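Putative flagellar protein FliS (Parabacteroides merdae ATCC 43184, PDB 4YOK) is of unknown function, but belongs to the DUF3823 family and joins a prealbumin-like N-terminal domain to a second beta-rich domain. Local coordinates at residues 16-21 and 95-100; 26-31 and 141-146; 59-64 and 86-91; 101-106 and 123-128. All blocks are in the same frame, centred on the assembly; numbering follows the deposited sequence.

In the fold
Contacts 1 and 3 belong to the prealbumin-like N-terminal part, contact 4 to the C-terminal part, and contact 2 ties the two together. Along the chain, contact 3 is nested inside the loop closed by contact 1, and contact 4 follows after contact 1 has closed. Contact 2 encloses contacts 3 and 4 and alternates with contact 1. Contacts 1 and 3 both reach the mixed sheet that holds strands 9-18 and 56-62, with centres about 21 Å apart. Contacts 1 and 4, centres about 13 Å apart, touch through P100 against I125; 95-100 also runs on into 101-106. Contact 2 makes a separate bridge between the parts, its centre about 19 Å from contact 1.

Contact 1 (16-21 and 95-100); sequences VTYQGQ and NLEVTP
E97 holds the end of the 16-21 segment with both oxygens of its carboxylate. OE1 of E97 accepts from the backbone N of Q19 at 2.9 Å, through its syn lone pair. OE2 of E97 has two donors, which reach it from opposite faces of the carboxylate plane. OG1 of T17 is 2.7 Å from OE2 of E97 and stands well above that plane. The backbone N of G20 is 3.0 Å from the same OE2, on its syn side. Together these bonds pin the type I' turn from Y18 to Q21. The E97 chain is bent at chi2 (-72°), which swings CD out of an extended course.

OG1 of T17 is itself positioned by N95. It accepts from ND2 of N95 at 2.9 Å, nearly in the amide plane. Behind these groups the backbones pair in parallel, V16 with L96 and T17 with E97. The N of V98 donates to O of T17 at 3.1 Å. On the other face, CG1 of V16 packs on CG2 of V98 at 3.7 Å. The Y18 ring brings CD1 to within 3.5 Å of CD of P100, and O of V98 sits at its edge.

Strand 9-18 also pairs antiparallel with strand 56-62. V16 and L96 pack on L34 of strand 33-37, and Y18 reaches M103 of strand 102-111.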
loop_
_atom_site.group_PDB
_atom_site.type_symbol
_atom_site.label_atom_id
_atom_site.label_comp_id
_atom_site.label_asym_id
_atom_site.label_seq_id
_atom_site.Cartn_x
_atom_site.Cartn_y
_atom_site.Cartn_z
ATOM N N VAL A 16 -1.360 -5.163 7.426
ATOM C CA VAL A 16 -1.882 -6.007 6.351
ATOM C C VAL A 16 -0.647 -6.716 5.780
ATOM O O VAL A 16 0.342 -6.048 5.459
ATOM C CB VAL A 16 -2.647 -5.189 5.289
ATOM C CG1 VAL A 16 -3.084 -6.083 4.134
ATOM C CG2 VAL A 16 -3.855 -4.503 5.918
ATOM N N THR A 17 -0.691 -8.041 5.649
ATOM C CA THR A 17 0.485 -8.791 5.205
ATOM C C THR A 17 0.186 -9.833 4.123
ATOM O O THR A 17 -0.955 -10.212 3.896
ATOM C CB THR A 17 1.100 -9.560 6.413
ATOM O OG1 THR A 17 0.112 -10.456 6.947
ATOM C CG2 THR A 17 1.668 -8.627 7.521
ATOM N N TYR A 18 1.248 -10.314 3.488
ATOM C CA TYR A 18 1.198 -11.458 2.597
ATOM C C TYR A 18 2.368 -12.363 2.974
ATOM O O TYR A 18 3.500 -11.919 2.878
ATOM C CB TYR A 18 1.240 -11.083 1.106
ATOM C CG TYR A 18 1.314 -12.302 0.202
ATOM C CD1 TYR A 18 0.324 -13.281 0.233
ATOM C CD2 TYR A 18 2.415 -12.517 -0.621
ATOM C CE1 TYR A 18 0.385 -14.400 -0.599
ATOM C CE2 TYR A 18 2.504 -13.649 -1.434
ATOM C CZ TYR A 18 1.493 -14.589 -1.412
ATOM O OH TYR A 18 1.598 -15.719 -2.188
ATOM N N GLN A 19 2.087 -13.582 3.415
ATOM C CA GLN A 19 3.086 -14.561 3.884
ATOM C C GLN A 19 3.927 -13.933 5.001
ATOM O O GLN A 19 5.148 -14.083 5.023
ATOM C CB GLN A 19 3.965 -15.056 2.705
ATOM C CG GLN A 19 3.136 -15.783 1.662
ATOM C CD GLN A 19 3.972 -16.445 0.597
ATOM O OE1 GLN A 19 5.016 -15.936 0.162
ATOM N NE2 GLN A 19 3.476 -17.562 0.098
ATOM N N GLY A 20 3.255 -13.173 5.872
ATOM C CA GLY A 20 3.880 -12.498 7.001
ATOM C C GLY A 20 4.586 -11.178 6.740
ATOM O O GLY A 20 4.982 -10.523 7.711
ATOM N N GLN A 21 4.739 -10.758 5.453
ATOM C CA GLN A 21 5.438 -9.512 5.086
ATOM C C GLN A 21 4.453 -8.356 4.881
ATOM O O GLN A 21 3.452 -8.533 4.197
ATOM C CB GLN A 21 6.281 -9.726 3.816
ATOM C CG GLN A 21 7.376 -8.671 3.620
ATOM C CD GLN A 21 8.114 -8.809 2.308
ATOM O OE1 GLN A 21 7.526 -8.793 1.220
ATOM N NE2 GLN A 21 9.434 -8.896 2.384
ATOM N N ASN A 95 -2.116 -9.117 12.752
ATOM C CA ASN A 95 -1.865 -8.963 11.333
ATOM C C ASN A 95 -3.090 -9.487 10.581
ATOM O O ASN A 95 -3.855 -10.291 11.118
ATOM C CB ASN A 95 -0.560 -9.605 10.847
ATOM C CG ASN A 95 -0.615 -11.109 10.768
ATOM O OD1 ASN A 95 -0.875 -11.776 11.758
ATOM N ND2 ASN A 95 -0.376 -11.663 9.590
ATOM N N LEU A 96 -3.272 -9.024 9.356
ATOM C CA LEU A 96 -4.365 -9.506 8.524
ATOM C C LEU A 96 -3.790 -9.974 7.199
ATOM O O LEU A 96 -3.193 -9.175 6.496
ATOM C CB LEU A 96 -5.440 -8.408 8.333
ATOM C CG LEU A 96 -6.581 -8.746 7.362
ATOM C CD1 LEU A 96 -7.477 -9.860 7.928
ATOM C CD2 LEU A 96 -7.380 -7.488 6.994
ATOM N N GLU A 97 -3.921 -11.285 6.899
ATOM C CA GLU A 97 -3.416 -11.909 5.663
ATOM C C GLU A 97 -4.385 -11.708 4.521
ATOM O O GLU A 97 -5.592 -11.959 4.654
ATOM C CB GLU A 97 -3.189 -13.432 5.843
ATOM C CG GLU A 97 -1.851 -13.810 6.439
ATOM C CD GLU A 97 -0.643 -13.642 5.531
ATOM O OE1 GLU A 97 -0.612 -14.220 4.418
ATOM O OE2 GLU A 97 0.308 -12.966 5.973
ATOM N N VAL A 98 -3.858 -11.220 3.394
ATOM C CA VAL A 98 -4.635 -11.013 2.163
ATOM C C VAL A 98 -3.916 -11.705 0.988
ATOM O O VAL A 98 -2.794 -12.206 1.160
ATOM C CB VAL A 98 -4.870 -9.510 1.891
ATOM C CG1 VAL A 98 -5.653 -8.859 3.046
ATOM C CG2 VAL A 98 -3.538 -8.773 1.604
ATOM N N THR A 99 -4.560 -11.736 -0.197
ATOM C CA THR A 99 -3.936 -12.338 -1.382
ATOM C C THR A 99 -3.746 -11.256 -2.439
ATOM O O THR A 99 -4.690 -10.979 -3.187
ATOM C CB THR A 99 -4.728 -13.527 -1.937
ATOM O OG1 THR A 99 -5.031 -14.416 -0.857
ATOM C CG2 THR A 99 -3.943 -14.266 -3.043
ATOM N N PRO A 100 -2.555 -10.624 -2.487
ATOM C CA PRO A 100 -2.319 -9.576 -3.503
ATOM C C PRO A 100 -2.358 -10.146 -4.914
ATOM O O PRO A 100 -2.046 -11.322 -5.094
ATOM C CB PRO A 100 -0.911 -9.051 -3.176
ATOM C CG PRO A 100 -0.575 -9.588 -1.798
ATOM C CD PRO A 100 -1.362 -10.853 -1.647
#

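Contact 2 (26-31 and 141-146); sequences RGTGEA and TQFADD
D145, R26 and T28 form the centre of this contact. The carboxylate of D145 serves both partners, one with each oxygen. OD1 of D145 makes a salt bridge with NE of R26 at 3.3 Å. The guanidinium and carboxylate planes are turned 48° apart, so the two groups do not lie flat against each other. OD2 of D145 meets OG1 of T28 tip to tip at 2.7 Å. The T28 proton is not settled, because OD1 of N148 also lies within its reach. NE of R26 donates to OG1 of T28 at 3.1 Å, in the guanidinium plane. T28 therefore fixes the rotation of the R26 end group next to D145. The R26 chain is extended from CG to NE. It crosses the D145 side chain obliquely, with CG and CD against the carboxylate oxygens.

The contact joins two loops from different parts of the protein. One precedes strand 33-37 in the prealbumin-like domain and makes a type I' turn from T28 to A31. The other follows strand 131-139 in the C-terminal part. There OD1 of D145 accepts from the backbone N of V147, which makes an Asx turn, and also from N of N148.

Two waters extend the network. One links NH1 of R26 to OD1 of D146. The other links N of G27 to OD2 of D145, 2.7 Å from that oxygen. CG2 of T28 packs on CD1 of F143 at 3.7 Å.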
loop_
_atom_site.group_PDB
_atom_site.type_symbol
_atom_site.label_atom_id
_atom_site.label_comp_id
_atom_site.label_asym_id
_atom_site.label_seq_id
_atom_site.Cartn_x
_atom_site.Cartn_y
_atom_site.Cartn_z
ATOM N N ARG A 26 -0.824 2.766 -0.804
ATOM C CA ARG A 26 -1.068 4.208 -0.789
ATOM C C ARG A 26 -1.618 4.499 0.596
ATOM O O ARG A 26 -2.687 3.974 0.963
ATOM C CB ARG A 26 -2.044 4.635 -1.892
ATOM C CG ARG A 26 -2.439 6.111 -1.704
ATOM C CD ARG A 26 -3.171 6.722 -2.895
ATOM N NE ARG A 26 -3.574 8.090 -2.527
ATOM C CZ ARG A 26 -4.735 8.661 -2.824
ATOM N NH1 ARG A 26 -5.629 8.019 -3.571
ATOM N NH2 ARG A 26 -5.009 9.884 -2.388
ATOM N N GLY A 27 -0.856 5.262 1.366
ATOM C CA GLY A 27 -1.211 5.557 2.750
ATOM C C GLY A 27 -1.809 6.923 2.970
ATOM O O GLY A 27 -1.789 7.417 4.093
ATOM N N THR A 28 -2.325 7.552 1.905
ATOM C CA THR A 28 -2.917 8.903 1.968
ATOM C C THR A 28 -4.345 8.916 1.423
ATOM O O THR A 28 -4.715 8.010 0.672
ATOM C CB THR A 28 -2.079 9.881 1.124
ATOM O OG1 THR A 28 -2.046 9.409 -0.231
ATOM C CG2 THR A 28 -0.648 10.103 1.684
ATOM N N GLY A 29 -5.089 9.985 1.728
ATOM C CA GLY A 29 -6.425 10.244 1.191
ATOM C C GLY A 29 -7.469 9.169 1.432
ATOM O O GLY A 29 -8.440 9.085 0.683
ATOM N N GLU A 30 -7.304 8.365 2.496
ATOM C CA GLU A 30 -8.218 7.257 2.860
ATOM C C GLU A 30 -8.283 6.222 1.712
ATOM O O GLU A 30 -9.315 5.569 1.516
ATOM C CB GLU A 30 -9.623 7.790 3.195
ATOM C CG GLU A 30 -9.619 8.907 4.224
ATOM C CD GLU A 30 -10.992 9.374 4.660
ATOM O OE1 GLU A 30 -11.973 9.186 3.901
ATOM O OE2 GLU A 30 -11.075 9.961 5.762
ATOM N N ALA A 31 -7.177 6.076 0.967
ATOM C CA ALA A 31 -7.132 5.183 -0.191
ATOM C C ALA A 31 -7.427 3.723 0.159
ATOM O O ALA A 31 -8.155 3.055 -0.593
ATOM C CB ALA A 31 -5.792 5.268 -0.862
ATOM N N THR A 141 8.726 14.505 -0.480
ATOM C CA THR A 141 8.443 14.078 0.898
ATOM C C THR A 141 8.469 12.567 1.030
ATOM O O THR A 141 8.496 11.855 0.026
ATOM C CB THR A 141 7.068 14.624 1.402
ATOM O OG1 THR A 141 6.025 13.779 0.923
ATOM C CG2 THR A 141 6.810 16.086 1.014
ATOM N N GLN A 142 8.391 12.072 2.289
ATOM C CA GLN A 142 8.358 10.632 2.613
ATOM C C GLN A 142 7.128 9.954 2.034
ATOM O O GLN A 142 7.073 8.724 2.008
ATOM C CB GLN A 142 8.341 10.421 4.143
ATOM C CG GLN A 142 9.517 10.991 4.899
ATOM C CD GLN A 142 9.186 11.171 6.367
ATOM O OE1 GLN A 142 8.182 10.658 6.892
ATOM N NE2 GLN A 142 10.008 11.937 7.058
ATOM N N PHE A 143 6.108 10.748 1.622
ATOM C CA PHE A 143 4.887 10.170 1.029
ATOM C C PHE A 143 4.962 10.191 -0.488
ATOM O O PHE A 143 5.151 11.261 -1.087
ATOM C CB PHE A 143 3.626 10.934 1.499
ATOM C CG PHE A 143 3.329 10.715 2.963
ATOM C CD1 PHE A 143 2.642 9.580 3.388
ATOM C CD2 PHE A 143 3.747 11.635 3.919
ATOM C CE1 PHE A 143 2.373 9.373 4.744
ATOM C CE2 PHE A 143 3.486 11.423 5.278
ATOM C CZ PHE A 143 2.793 10.293 5.682
ATOM N N ALA A 144 4.808 9.019 -1.114
ATOM C CA ALA A 144 4.820 8.924 -2.585
ATOM C C ALA A 144 3.796 7.917 -3.021
ATOM O O ALA A 144 3.823 6.784 -2.543
ATOM C CB ALA A 144 6.209 8.528 -3.097
ATOM N N ASP A 145 2.876 8.314 -3.903
ATOM C CA ASP A 145 1.872 7.388 -4.447
ATOM C C ASP A 145 1.333 7.946 -5.773
ATOM O O ASP A 145 1.852 8.958 -6.260
ATOM C CB ASP A 145 0.750 7.077 -3.425
ATOM C CG ASP A 145 0.072 8.307 -2.868
ATOM O OD1 ASP A 145 -0.587 9.023 -3.652
ATOM O OD2 ASP A 145 0.123 8.506 -1.618
ATOM N N ASP A 146 0.339 7.275 -6.380
ATOM C CA ASP A 146 -0.198 7.675 -7.685
ATOM C C ASP A 146 -0.799 9.106 -7.696
ATOM O O ASP A 146 -0.858 9.717 -8.764
ATOM C CB ASP A 146 -1.224 6.651 -8.209
ATOM C CG ASP A 146 -2.380 6.302 -7.291
ATOM O OD1 ASP A 146 -2.502 6.924 -6.222
ATOM O OD2 ASP A 146 -3.134 5.364 -7.621
HETATM O O HOH W 1 -5.138 6.095 -5.573
HETATM O O HOH W 2 1.254 6.759 0.081
#

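Contact 3 (59-64 and 86-91); sequences ALLFDG and VNLKGH
L88 meets G64 in an antiparallel, hydrogen-bonded beta pair at a corner of the prealbumin-like domain. Here the chain leaves strand 56-62 of one sheet and enters strand 64-70 of the other, where strand 83-88 is the outer neighbour. The two segments touch only around this corner, and their touching parts run 108° apart.

V86 continues the same pairing further along, with its backbone bonded to Y66. N87 points away from the contact and sends ND2 to OE2 of E65. L88 has the largest share of the contact. Its N donates to O of G64 at 2.8 Å, and its O accepts from N of G64 at 3.0 Å. G64 holds a phi of 158°, at which a side chain would press on the carbonyl O of D63. CG of L88 stands anti to the backbone N (chi1 -177°). From there CD2 of L88 reaches CB of L61 at 3.7 Å, and the two side chains cross at about a right angle. O of F62 touches the same methyl. O of L88 also lies 3.4 Å from CA of D63.

K89 lays CD near OD2 of D63, while its NZ stays 4.8 Å from that oxygen. The two charges are thus near each other without a salt bridge. The other D63 oxygen, OD1, is bonded to OG of S10. At G90 the backbone N comes to 3.8 Å from OD2 of D63.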
loop_
_atom_site.group_PDB
_atom_site.type_symbol
_atom_site.label_atom_id
_atom_site.label_comp_id
_atom_site.label_asym_id
_atom_site.label_seq_id
_atom_site.Cartn_x
_atom_site.Cartn_y
_atom_site.Cartn_z
ATOM N N ALA A 59 -5.375 2.123 16.219
ATOM C CA ALA A 59 -6.648 2.666 16.665
ATOM C C ALA A 59 -6.752 2.593 18.166
ATOM O O ALA A 59 -6.348 1.582 18.750
ATOM C CB ALA A 59 -7.800 1.882 16.035
ATOM N N LEU A 60 -7.241 3.677 18.789
ATOM C CA LEU A 60 -7.541 3.694 20.218
ATOM C C LEU A 60 -8.995 3.271 20.319
ATOM O O LEU A 60 -9.874 3.962 19.798
ATOM C CB LEU A 60 -7.271 5.080 20.858
ATOM C CG LEU A 60 -7.640 5.230 22.334
ATOM C CD1 LEU A 60 -6.803 4.316 23.232
ATOM C CD2 LEU A 60 -7.530 6.675 22.782
ATOM N N LEU A 61 -9.246 2.085 20.868
ATOM C CA LEU A 61 -10.596 1.532 20.941
ATOM C C LEU A 61 -10.959 1.049 22.339
ATOM O O LEU A 61 -10.079 0.793 23.165
ATOM C CB LEU A 61 -10.732 0.323 19.990
ATOM C CG LEU A 61 -10.294 0.460 18.545
ATOM C CD1 LEU A 61 -9.896 -0.894 17.998
ATOM C CD2 LEU A 61 -11.390 1.112 17.702
ATOM N N PHE A 62 -12.270 0.870 22.576
ATOM C CA PHE A 62 -12.764 0.289 23.811
ATOM C C PHE A 62 -12.398 -1.164 23.814
ATOM O O PHE A 62 -12.499 -1.812 22.770
ATOM C CB PHE A 62 -14.289 0.454 23.941
ATOM C CG PHE A 62 -14.741 1.878 24.123
ATOM C CD1 PHE A 62 -14.484 2.559 25.305
ATOM C CD2 PHE A 62 -15.448 2.534 23.121
ATOM C CE1 PHE A 62 -14.890 3.885 25.469
ATOM C CE2 PHE A 62 -15.868 3.854 23.292
ATOM C CZ PHE A 62 -15.593 4.518 24.468
ATOM N N ASP A 63 -11.945 -1.682 24.968
ATOM C CA ASP A 63 -11.579 -3.086 25.114
ATOM C C ASP A 63 -12.774 -3.969 24.769
ATOM O O ASP A 63 -13.920 -3.611 25.059
ATOM C CB ASP A 63 -11.085 -3.381 26.557
ATOM C CG ASP A 63 -9.697 -2.834 26.903
ATOM O OD1 ASP A 63 -9.202 -1.935 26.168
ATOM O OD2 ASP A 63 -9.125 -3.269 27.942
ATOM N N GLY A 64 -12.497 -5.070 24.094
ATOM C CA GLY A 64 -13.519 -6.020 23.684
ATOM C C GLY A 64 -13.070 -6.874 22.521
ATOM O O GLY A 64 -11.911 -6.805 22.096
ATOM N N VAL A 86 -9.900 -10.336 16.728
ATOM C CA VAL A 86 -9.081 -9.516 17.620
ATOM C C VAL A 86 -9.697 -9.523 19.026
ATOM O O VAL A 86 -10.850 -9.125 19.184
ATOM C CB VAL A 86 -8.989 -8.040 17.072
ATOM C CG1 VAL A 86 -8.249 -7.122 18.044
ATOM C CG2 VAL A 86 -8.350 -7.973 15.693
ATOM N N ASN A 87 -8.923 -9.916 20.039
ATOM C CA ASN A 87 -9.377 -9.823 21.425
ATOM C C ASN A 87 -8.567 -8.701 22.051
ATOM O O ASN A 87 -7.397 -8.894 22.375
ATOM C CB ASN A 87 -9.257 -11.163 22.167
ATOM C CG ASN A 87 -10.496 -12.016 22.017
ATOM O OD1 ASN A 87 -10.486 -13.063 21.357
ATOM N ND2 ASN A 87 -11.605 -11.574 22.604
ATOM N N LEU A 88 -9.151 -7.478 22.070
ATOM C CA LEU A 88 -8.469 -6.290 22.553
ATOM C C LEU A 88 -8.608 -6.156 24.062
ATOM O O LEU A 88 -9.696 -5.894 24.567
ATOM C CB LEU A 88 -8.986 -5.018 21.853
ATOM C CG LEU A 88 -8.306 -3.692 22.218
ATOM C CD1 LEU A 88 -6.845 -3.657 21.766
ATOM C CD2 LEU A 88 -9.048 -2.524 21.588
ATOM N N LYS A 89 -7.482 -6.314 24.761
ATOM C CA LYS A 89 -7.341 -6.186 26.214
ATOM C C LYS A 89 -5.904 -5.738 26.432
ATOM O O LYS A 89 -4.971 -6.513 26.182
ATOM C CB LYS A 89 -7.699 -7.511 26.931
ATOM C CG LYS A 89 -7.331 -7.580 28.426
ATOM C CD LYS A 89 -8.107 -6.593 29.315
ATOM C CE LYS A 89 -7.552 -6.525 30.722
ATOM N NZ LYS A 89 -6.244 -5.813 30.787
ATOM N N GLY A 90 -5.730 -4.455 26.758
ATOM C CA GLY A 90 -4.401 -3.863 26.879
ATOM C C GLY A 90 -3.829 -3.671 25.490
ATOM O O GLY A 90 -4.509 -3.980 24.505
ATOM N N HIS A 91 -2.602 -3.147 25.379
ATOM C CA HIS A 91 -1.958 -2.947 24.076
ATOM C C HIS A 91 -1.953 -4.289 23.314
ATOM O O HIS A 91 -1.474 -5.289 23.857
ATOM C CB HIS A 91 -0.532 -2.412 24.281
ATOM C CG HIS A 91 0.126 -1.954 23.021
ATOM N ND1 HIS A 91 0.107 -0.627 22.641
ATOM C CD2 HIS A 91 0.791 -2.666 22.085
ATOM C CE1 HIS A 91 0.770 -0.572 21.498
ATOM N NE2 HIS A 91 1.192 -1.776 21.121
#

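Contact 4 (101-106 and 123-128); sequences YFMISN and NRIVPD
M103 and N123 exchange two backbone hydrogen bonds. N of N123 donates to O of M103 at 2.8 Å, and N of M103 donates to O of N123 at 3.0 Å. The N123 side chain adds a further tie. Its ND2 donates to OG of S105 at 3.1 Å, with OG almost exactly in the amide plane. ND2 of N123 also makes a weak bond to O of M103, so that carbonyl is met by two donors from one residue.

At the other end, O of Y101 accepts from two successive backbone groups. N of I125 is 2.9 Å from it and N of V126 is 3.3 Å, both from the same face of the carbonyl plane. This shared acceptor resembles a beta bulge at the open end of the hairpin.

Packing surrounds these bonds. F102 and R124 form a non-hydrogen-bonded pair and lie side by side, with CE1 of F102 3.7 Å from CG of R124. M103, present as selenomethionine, sets CG against CG1 of I125 at 3.7 Å. CD1 of Y101 touches CG2 of V126 at 4.0 Å.

Strands 102-111 and 115-124 form a beta hairpin, which strand 161-168 extends into a three-stranded antiparallel sheet. F102 and I104 pack on strand 182-189 of a second sheet. I125 packs on Y18 of strand 9-18.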
loop_
_atom_site.group_PDB
_atom_site.type_symbol
_atom_site.label_atom_id
_atom_site.label_comp_id
_atom_site.label_asym_id
_atom_site.label_seq_id
_atom_site.Cartn_x
_atom_site.Cartn_y
_atom_site.Cartn_z
ATOM N N TYR A 101 -2.709 -9.319 -5.919
ATOM C CA TYR A 101 -2.690 -9.762 -7.330
ATOM C C TYR A 101 -1.237 -9.948 -7.770
ATOM O O TYR A 101 -0.897 -10.938 -8.405
ATOM C CB TYR A 101 -3.375 -8.705 -8.217
ATOM C CG TYR A 101 -4.852 -8.588 -7.949
ATOM C CD1 TYR A 101 -5.715 -9.654 -8.216
ATOM C CD2 TYR A 101 -5.385 -7.443 -7.361
ATOM C CE1 TYR A 101 -7.072 -9.576 -7.915
ATOM C CE2 TYR A 101 -6.758 -7.331 -7.115
ATOM C CZ TYR A 101 -7.594 -8.400 -7.398
ATOM O OH TYR A 101 -8.938 -8.331 -7.139
ATOM N N PHE A 102 -0.388 -8.988 -7.383
ATOM C CA PHE A 102 1.037 -8.922 -7.706
ATOM C C PHE A 102 1.880 -8.501 -6.510
ATOM O O PHE A 102 1.402 -7.826 -5.606
ATOM C CB PHE A 102 1.294 -7.893 -8.843
ATOM C CG PHE A 102 0.583 -8.242 -10.130
ATOM C CD1 PHE A 102 1.099 -9.214 -10.986
ATOM C CD2 PHE A 102 -0.630 -7.639 -10.460
ATOM C CE1 PHE A 102 0.407 -9.585 -12.148
ATOM C CE2 PHE A 102 -1.312 -7.996 -11.634
ATOM C CZ PHE A 102 -0.799 -8.986 -12.453
HETATM N N MSE A 103 3.143 -8.911 -6.526
HETATM C CA MSE A 103 4.145 -8.494 -5.556
HETATM C C MSE A 103 5.327 -7.922 -6.348
HETATM O O MSE A 103 5.684 -8.451 -7.399
HETATM C CB MSE A 103 4.588 -9.642 -4.615
HETATM C CG MSE A 103 3.507 -10.085 -3.626
HETATM SE SE MSE A 103 3.088 -8.737 -2.226
HETATM C CE MSE A 103 4.762 -8.858 -1.241
ATOM N N ILE A 104 5.922 -6.853 -5.826
ATOM C CA ILE A 104 7.104 -6.205 -6.384
ATOM C C ILE A 104 8.271 -6.623 -5.503
ATOM O O ILE A 104 8.139 -6.596 -4.280
ATOM C CB ILE A 104 6.939 -4.655 -6.421
ATOM C CG1 ILE A 104 5.727 -4.220 -7.265
ATOM C CG2 ILE A 104 8.230 -3.961 -6.900
ATOM C CD1 ILE A 104 5.276 -2.759 -6.990
ATOM N N SER A 105 9.403 -7.000 -6.106
ATOM C CA SER A 105 10.592 -7.377 -5.337
ATOM C C SER A 105 11.861 -6.970 -6.083
ATOM O O SER A 105 11.779 -6.552 -7.237
ATOM C CB SER A 105 10.605 -8.882 -5.075
ATOM O OG SER A 105 10.762 -9.603 -6.282
ATOM N N ASN A 106 13.030 -7.083 -5.408
ATOM C CA ASN A 106 14.365 -6.810 -5.962
ATOM C C ASN A 106 14.463 -5.407 -6.599
ATOM O O ASN A 106 15.099 -5.247 -7.637
ATOM C CB ASN A 106 14.727 -7.900 -6.995
ATOM C CG ASN A 106 16.206 -8.061 -7.248
ATOM O OD1 ASN A 106 17.057 -7.794 -6.380
ATOM N ND2 ASN A 106 16.539 -8.500 -8.457
ATOM N N ASN A 123 6.009 -10.198 -9.619
ATOM C CA ASN A 123 5.599 -11.584 -9.420
ATOM C C ASN A 123 4.084 -11.669 -9.410
ATOM O O ASN A 123 3.443 -11.019 -8.575
ATOM C CB ASN A 123 6.177 -12.100 -8.086
ATOM C CG ASN A 123 7.653 -11.788 -7.931
ATOM O OD1 ASN A 123 8.479 -12.333 -8.653
ATOM N ND2 ASN A 123 7.998 -10.794 -7.102
ATOM N N ARG A 124 3.513 -12.491 -10.305
ATOM C CA ARG A 124 2.068 -12.694 -10.355
ATOM C C ARG A 124 1.669 -13.714 -9.279
ATOM O O ARG A 124 2.165 -14.849 -9.288
ATOM C CB ARG A 124 1.614 -13.149 -11.752
ATOM C CG ARG A 124 0.082 -13.261 -11.860
ATOM C CD ARG A 124 -0.430 -13.652 -13.246
ATOM N NE ARG A 124 0.207 -14.880 -13.718
ATOM C CZ ARG A 124 0.952 -14.955 -14.819
ATOM N NH1 ARG A 124 1.145 -13.876 -15.574
ATOM N NH2 ARG A 124 1.499 -16.107 -15.179
ATOM N N ILE A 125 0.819 -13.299 -8.341
ATOM C CA ILE A 125 0.333 -14.169 -7.253
ATOM C C ILE A 125 -0.991 -14.825 -7.659
ATOM O O ILE A 125 -1.180 -16.017 -7.395
ATOM C CB ILE A 125 0.203 -13.375 -5.906
ATOM C CG1 ILE A 125 1.532 -12.653 -5.496
ATOM C CG2 ILE A 125 -0.339 -14.233 -4.766
ATOM C CD1 ILE A 125 2.811 -13.542 -5.328
ATOM N N VAL A 126 -1.919 -14.049 -8.261
ATOM C CA VAL A 126 -3.241 -14.568 -8.657
ATOM C C VAL A 126 -3.136 -15.018 -10.122
ATOM O O VAL A 126 -2.778 -14.211 -10.963
ATOM C CB VAL A 126 -4.338 -13.501 -8.387
ATOM C CG1 VAL A 126 -5.718 -13.935 -8.909
ATOM C CG2 VAL A 126 -4.401 -13.186 -6.890
ATOM N N PRO A 127 -3.412 -16.305 -10.432
ATOM C CA PRO A 127 -3.177 -16.819 -11.796
ATOM C C PRO A 127 -3.807 -16.055 -12.960
ATOM O O PRO A 127 -3.192 -16.004 -14.025
ATOM C CB PRO A 127 -3.763 -18.232 -11.737
ATOM C CG PRO A 127 -3.582 -18.631 -10.344
ATOM C CD PRO A 127 -3.807 -17.402 -9.521
ATOM N N ASP A 128 -5.004 -15.492 -12.793
ATOM C CA ASP A 128 -5.632 -14.819 -13.935
ATOM C C ASP A 128 -5.523 -13.285 -13.871
ATOM O O ASP A 128 -6.163 -12.598 -14.664
ATOM C CB ASP A 128 -7.104 -15.243 -14.056
ATOM C CG ASP A 128 -7.304 -16.574 -14.745
ATOM O OD1 ASP A 128 -6.471 -16.925 -15.616
ATOM O OD2 ASP A 128 -8.320 -17.245 -14.457
#